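Local structure of enoyl-CoA hydratase/isomerase (Mycobacterium abscessus, 3QXZ) at residues L9-I13 against A42-L46; V52-L57 against T99-A104. The protein probably catalyses the hydration of enoyl-CoA thioesters or the isomerisation of their double bond. All blocks are in the same frame, centred on the assembly; numbering follows the deposited sequence.

Contact 1: L9-I13 against A42-L46; sequences LHEEI and AYQRL. With K (potassium ion), chain D; EDO (1,2-ethanediol), chain I.
E11 and R45 form a salt bridge between strand 8-14 and helix 33-48. R45 meets the carboxylate end-on, with one terminal nitrogen for each oxygen. NH2 of R45 donates to OE1 of E11 at 2.6 Å, and NH1 of R45 donates to OE2 of E11 at 2.8 Å, both to syn lone pairs. The two flat groups lie nearly coplanar, 23° apart, and the double grip limits rotation of either one. E11 reaches out extended, with CG anti to its backbone N (chi1 -179°). R45 bends at chi3 (45°), which turns its guanidinium edge to meet the carboxylate.

The helix lies against one face of the crotonase-type sheet, and 8-14 is an outermost strand of that sheet within the chain. Strand and helix segments run nearly parallel, with axes 11.7 Å apart, so side chains alone bridge them.

Apolar contacts lie before and after E11 along the strand. CD2 of L9 touches CB of A42 at 3.9 Å. CD1 of I13 meets CD2 of L46 at 3.7 Å, the two side chains passing alongside each other and pointing opposite ways. CD2 of L46 approaches OE2 of E11 at 3.6 Å.

The carbonyl O of L46 binds the potassium ion at 2.8 Å.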
loop_
_atom_site.group_PDB
_atom_site.type_symbol
_atom_site.label_atom_id
_atom_site.label_comp_id
_atom_site.label_asym_id
_atom_site.label_seq_id
_atom_site.Cartn_x
_atom_site.Cartn_y
_atom_site.Cartn_z
ATOM N N LEU A 9 -24.449 -12.030 19.180
ATOM C CA LEU A 9 -23.016 -11.942 19.436
ATOM C C LEU A 9 -22.680 -12.786 20.654
ATOM O O LEU A 9 -23.185 -12.522 21.758
ATOM C CB LEU A 9 -22.604 -10.489 19.678
ATOM C CG LEU A 9 -21.113 -10.196 19.819
ATOM C CD1 LEU A 9 -20.382 -10.524 18.524
ATOM C CD2 LEU A 9 -20.905 -8.751 20.200
ATOM N N HIS A 10 -21.844 -13.801 20.459
ATOM C CA HIS A 10 -21.379 -14.632 21.570
ATOM C C HIS A 10 -19.976 -14.201 21.982
ATOM O O HIS A 10 -19.201 -13.699 21.162
ATOM C CB HIS A 10 -21.409 -16.118 21.197
ATOM C CG HIS A 10 -22.789 -16.648 20.929
ATOM N ND1 HIS A 10 -23.011 -17.920 20.448
ATOM C CD2 HIS A 10 -24.013 -16.081 21.071
ATOM C CE1 HIS A 10 -24.311 -18.118 20.316
ATOM N NE2 HIS A 10 -24.944 -17.016 20.678
ATOM N N GLU A 11 -19.652 -14.393 23.253
ATOM C CA GLU A 11 -18.373 -13.982 23.815
ATOM C C GLU A 11 -17.839 -15.014 24.798
ATOM O O GLU A 11 -18.581 -15.522 25.658
ATOM C CB GLU A 11 -18.508 -12.621 24.500
ATOM C CG GLU A 11 -17.204 -12.104 25.103
ATOM C CD GLU A 11 -17.388 -10.785 25.801
ATOM O OE1 GLU A 11 -17.961 -9.858 25.194
ATOM O OE2 GLU A 11 -16.979 -10.680 26.974
ATOM N N GLU A 12 -16.559 -15.328 24.663
ATOM C CA GLU A 12 -15.863 -16.216 25.600
ATOM C C GLU A 12 -14.465 -15.681 25.827
ATOM O O GLU A 12 -13.758 -15.401 24.856
ATOM C CB GLU A 12 -15.788 -17.634 25.028
ATOM C CG GLU A 12 -15.176 -18.672 25.972
ATOM C CD GLU A 12 -14.997 -20.024 25.292
ATOM O OE1 GLU A 12 -15.943 -20.482 24.608
ATOM O OE2 GLU A 12 -13.909 -20.620 25.435
ATOM N N ILE A 13 -14.059 -15.540 27.086
ATOM C CA ILE A 13 -12.726 -15.067 27.434
ATOM C C ILE A 13 -11.998 -16.165 28.180
ATOM O O ILE A 13 -12.511 -16.673 29.188
ATOM C CB ILE A 13 -12.758 -13.813 28.318
ATOM C CG1 ILE A 13 -13.665 -12.736 27.709
ATOM C CG2 ILE A 13 -11.312 -13.309 28.578
ATOM C CD1 ILE A 13 -13.872 -11.523 28.607
ATOM N N ALA A 42 -19.028 -4.409 22.783
ATOM C CA ALA A 42 -18.099 -5.467 23.192
ATOM C C ALA A 42 -16.652 -5.042 22.947
ATOM O O ALA A 42 -15.799 -5.244 23.806
ATOM C CB ALA A 42 -18.392 -6.777 22.474
ATOM N N TYR A 43 -16.366 -4.452 21.788
ATOM C CA TYR A 43 -15.019 -3.924 21.529
ATOM C C TYR A 43 -14.588 -2.966 22.644
ATOM O O TYR A 43 -13.468 -3.048 23.139
ATOM C CB TYR A 43 -14.961 -3.201 20.188
ATOM C CG TYR A 43 -14.748 -4.085 18.991
ATOM C CD1 TYR A 43 -14.089 -5.311 19.092
ATOM C CD2 TYR A 43 -15.187 -3.676 17.742
ATOM C CE1 TYR A 43 -13.860 -6.100 17.966
ATOM C CE2 TYR A 43 -14.979 -4.474 16.607
ATOM C CZ TYR A 43 -14.326 -5.686 16.743
ATOM O OH TYR A 43 -14.081 -6.473 15.633
ATOM N N GLN A 44 -15.465 -2.042 23.032
ATOM C CA GLN A 44 -15.091 -1.056 24.038
ATOM C C GLN A 44 -14.824 -1.702 25.405
ATOM O O GLN A 44 -13.806 -1.425 26.057
ATOM C CB GLN A 44 -16.151 0.042 24.170
ATOM C CG GLN A 44 -15.700 1.164 25.131
ATOM C CD GLN A 44 -14.477 1.893 24.601
ATOM O OE1 GLN A 44 -14.553 2.598 23.592
ATOM N NE2 GLN A 44 -13.332 1.718 25.276
ATOM N N ARG A 45 -15.716 -2.591 25.830
ATOM C CA ARG A 45 -15.576 -3.244 27.129
ATOM C C ARG A 45 -14.325 -4.120 27.160
ATOM O O ARG A 45 -13.576 -4.101 28.139
ATOM C CB ARG A 45 -16.841 -4.057 27.436
ATOM C CG ARG A 45 -16.732 -4.904 28.689
ATOM C CD ARG A 45 -18.059 -5.581 29.031
ATOM N NE ARG A 45 -18.692 -6.172 27.856
ATOM C CZ ARG A 45 -18.319 -7.315 27.283
ATOM N NH1 ARG A 45 -17.297 -8.020 27.774
ATOM N NH2 ARG A 45 -18.970 -7.745 26.207
ATOM N N LEU A 46 -14.098 -4.885 26.090
ATOM C CA LEU A 46 -12.960 -5.788 26.036
ATOM C C LEU A 46 -11.658 -5.002 25.957
ATOM O O LEU A 46 -10.649 -5.410 26.538
ATOM C CB LEU A 46 -13.097 -6.784 24.868
ATOM C CG LEU A 46 -14.264 -7.772 24.995
ATOM C CD1 LEU A 46 -14.431 -8.532 23.693
ATOM C CD2 LEU A 46 -14.058 -8.724 26.166
HETATM K K K D . -7.843 -5.074 26.866
HETATM C C1 EDO I . -11.625 3.163 21.677
HETATM O O1 EDO I . -12.650 4.036 22.169
HETATM C C2 EDO I . -10.510 3.041 22.707
HETATM O O2 EDO I . -10.906 2.135 23.748
HETATM O O HOH W 1 -5.794 -3.730 28.055
#

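Contact 2: V52-L57 against T99-A104; sequences VRVIVL and TPVIAA. With K (potassium ion), chain D; EDO (1,2-ethanediol), chain H.
The side chains of I55 and T99 meet nearly perpendicular to each other, and CD1 of I55 rests 3.9 Å from CG2 of T99. With chi1 at -57°, T99 sends CG2 anti to its backbone N, toward 52-57, and OG1 to the potassium ion. CG2 of T99 packs 3.5 Å from O of R53. OG1 of T99 binds the ion at 2.9 Å. The carbonyl O of V52 holds the same ion from the other segment at 2.6 Å. Water 1 and the carbonyls of L46, D47 and D49 complete the site.

Beyond this site the segments become neighbouring parallel strands of the central crotonase-type sheet. Four backbone hydrogen bonds join them: I55 N to P100 O, I102 N to I55 O, L57 N to I102 O and A104 N to L57 O. I55 pairs with V101, V56 with I102 and L57 with A103.

On the face of I55, V101, L57 and A103, CG2 of V101 lies 4.1 Å from CB of I55. Y43 of helix 33-48 packs on I55, L57 and V101. On the face of V56 and I102, CD1 of I102 is reached by CG1 of V54 at 4.0 Å, the two side chains crossing at a slant. CG1 of V56 is met by CB of A104 at 4.0 Å. Helix 186-203 packs against V54 and A104.

R53 NE donates to O2 of a 1,2-ethanediol, probably from the crystallisation liquor.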
loop_
_atom_site.group_PDB
_atom_site.type_symbol
_atom_site.label_atom_id
_atom_site.label_comp_id
_atom_site.label_asym_id
_atom_site.label_seq_id
_atom_site.Cartn_x
_atom_site.Cartn_y
_atom_site.Cartn_z
ATOM N N VAL A 52 -7.784 -8.830 29.076
ATOM C CA VAL A 52 -7.941 -9.216 27.668
ATOM C C VAL A 52 -6.773 -8.656 26.851
ATOM O O VAL A 52 -6.634 -7.429 26.679
ATOM C CB VAL A 52 -9.290 -8.775 27.083
ATOM C CG1 VAL A 52 -9.355 -9.079 25.570
ATOM C CG2 VAL A 52 -10.468 -9.474 27.799
ATOM N N ARG A 53 -5.930 -9.561 26.378
ATOM C CA ARG A 53 -4.738 -9.221 25.599
ATOM C C ARG A 53 -4.994 -9.137 24.097
ATOM O O ARG A 53 -4.325 -8.354 23.397
ATOM C CB ARG A 53 -3.613 -10.231 25.868
ATOM C CG ARG A 53 -3.050 -10.204 27.318
ATOM C CD ARG A 53 -2.399 -8.870 27.715
ATOM N NE ARG A 53 -1.619 -8.376 26.594
ATOM C CZ ARG A 53 -0.449 -8.849 26.196
ATOM N NH1 ARG A 53 0.244 -9.753 26.908
ATOM N NH2 ARG A 53 0.068 -8.361 25.077
ATOM N N VAL A 54 -5.939 -9.937 23.609
ATOM C CA VAL A 54 -6.242 -10.019 22.170
ATOM C C VAL A 54 -7.712 -10.362 22.031
ATOM O O VAL A 54 -8.255 -11.141 22.838
ATOM C CB VAL A 54 -5.416 -11.140 21.451
ATOM C CG1 VAL A 54 -5.687 -11.158 19.949
ATOM C CG2 VAL A 54 -3.944 -11.011 21.706
ATOM N N ILE A 55 -8.332 -9.802 20.991
ATOM C CA ILE A 55 -9.700 -10.125 20.614
ATOM C C ILE A 55 -9.683 -10.849 19.275
ATOM O O ILE A 55 -9.056 -10.378 18.317
ATOM C CB ILE A 55 -10.553 -8.848 20.499
ATOM C CG1 ILE A 55 -10.600 -8.103 21.836
ATOM C CG2 ILE A 55 -11.963 -9.175 19.980
ATOM C CD1 ILE A 55 -10.939 -6.604 21.726
ATOM N N VAL A 56 -10.362 -11.990 19.209
ATOM C CA VAL A 56 -10.554 -12.719 17.944
ATOM C C VAL A 56 -12.017 -12.631 17.558
ATOM O O VAL A 56 -12.878 -12.972 18.368
ATOM C CB VAL A 56 -10.102 -14.197 18.068
ATOM C CG1 VAL A 56 -10.386 -14.983 16.775
ATOM C CG2 VAL A 56 -8.613 -14.265 18.413
ATOM N N LEU A 57 -12.291 -12.149 16.345
ATOM C CA LEU A 57 -13.639 -12.078 15.783
ATOM C C LEU A 57 -13.843 -13.184 14.752
ATOM O O LEU A 57 -13.025 -13.357 13.835
ATOM C CB LEU A 57 -13.860 -10.704 15.141
ATOM C CG LEU A 57 -15.249 -10.465 14.538
ATOM C CD1 LEU A 57 -16.370 -10.520 15.576
ATOM C CD2 LEU A 57 -15.224 -9.105 13.830
ATOM N N THR A 99 -6.183 -2.818 22.067
ATOM C CA THR A 99 -6.081 -4.278 22.041
ATOM C C THR A 99 -6.042 -4.796 20.616
ATOM O O THR A 99 -6.919 -4.459 19.835
ATOM C CB THR A 99 -7.284 -4.894 22.785
ATOM O OG1 THR A 99 -7.314 -4.365 24.120
ATOM C CG2 THR A 99 -7.239 -6.423 22.835
ATOM N N PRO A 100 -5.060 -5.657 20.280
ATOM C CA PRO A 100 -5.029 -6.275 18.952
ATOM C C PRO A 100 -6.294 -7.070 18.656
ATOM O O PRO A 100 -6.861 -7.723 19.561
ATOM C CB PRO A 100 -3.818 -7.214 19.036
ATOM C CG PRO A 100 -2.892 -6.522 20.000
ATOM C CD PRO A 100 -3.841 -5.978 21.053
ATOM N N VAL A 101 -6.727 -6.997 17.394
ATOM C CA VAL A 101 -7.927 -7.693 16.933
ATOM C C VAL A 101 -7.558 -8.519 15.711
ATOM O O VAL A 101 -7.031 -7.975 14.725
ATOM C CB VAL A 101 -9.052 -6.686 16.579
ATOM C CG1 VAL A 101 -10.247 -7.418 15.968
ATOM C CG2 VAL A 101 -9.509 -5.929 17.840
ATOM N N ILE A 102 -7.829 -9.822 15.775
ATOM C CA ILE A 102 -7.631 -10.733 14.665
ATOM C C ILE A 102 -8.991 -11.226 14.178
ATOM O O ILE A 102 -9.802 -11.700 14.982
ATOM C CB ILE A 102 -6.805 -11.962 15.110
ATOM C CG1 ILE A 102 -5.432 -11.542 15.659
ATOM C CG2 ILE A 102 -6.658 -12.977 13.944
ATOM C CD1 ILE A 102 -4.664 -12.690 16.378
ATOM N N ALA A 103 -9.259 -11.085 12.881
ATOM C CA ALA A 103 -10.481 -11.618 12.275
ATOM C C ALA A 103 -10.189 -12.990 11.703
ATOM O O ALA A 103 -9.380 -13.141 10.748
ATOM C CB ALA A 103 -11.023 -10.661 11.219
ATOM N N ALA A 104 -10.800 -13.992 12.329
ATOM C CA ALA A 104 -10.743 -15.373 11.861
ATOM C C ALA A 104 -11.930 -15.559 10.924
ATOM O O ALA A 104 -13.044 -15.906 11.347
ATOM C CB ALA A 104 -10.796 -16.344 13.061
HETATM K K K D . -7.843 -5.074 26.866
HETATM C C1 EDO H . -3.328 -4.049 25.081
HETATM O O1 EDO H . -2.244 -4.503 24.268
HETATM C C2 EDO H . -4.032 -5.298 25.585
HETATM O O2 EDO H . -3.216 -5.995 26.557
HETATM O O HOH W 1 -5.794 -3.730 28.055
#

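From the N terminus, the chain forms strand 8-14, turns back through strand 17-23 and enters helix 33-48. Contact 1 closes this first loop by joining the helix to the opening strand. The chain then passes into strand 54-59. Contact 2 closes a second loop, which contains no helix, where strand 101-105 pairs beside it. The two loops follow in series and neither nest nor cross. The centres of contact 1 and contact 2 lie about 10 Å apart, and both contacts reach the same sheet. Helix 33-48, part of contact 1, also packs on contact 2: CB of L46 lies 3.8 Å from CD1 of I55, and OH of Y43 lies 3.4 Å from CD2 of L57. The potassium ion is coordinated from both contacts.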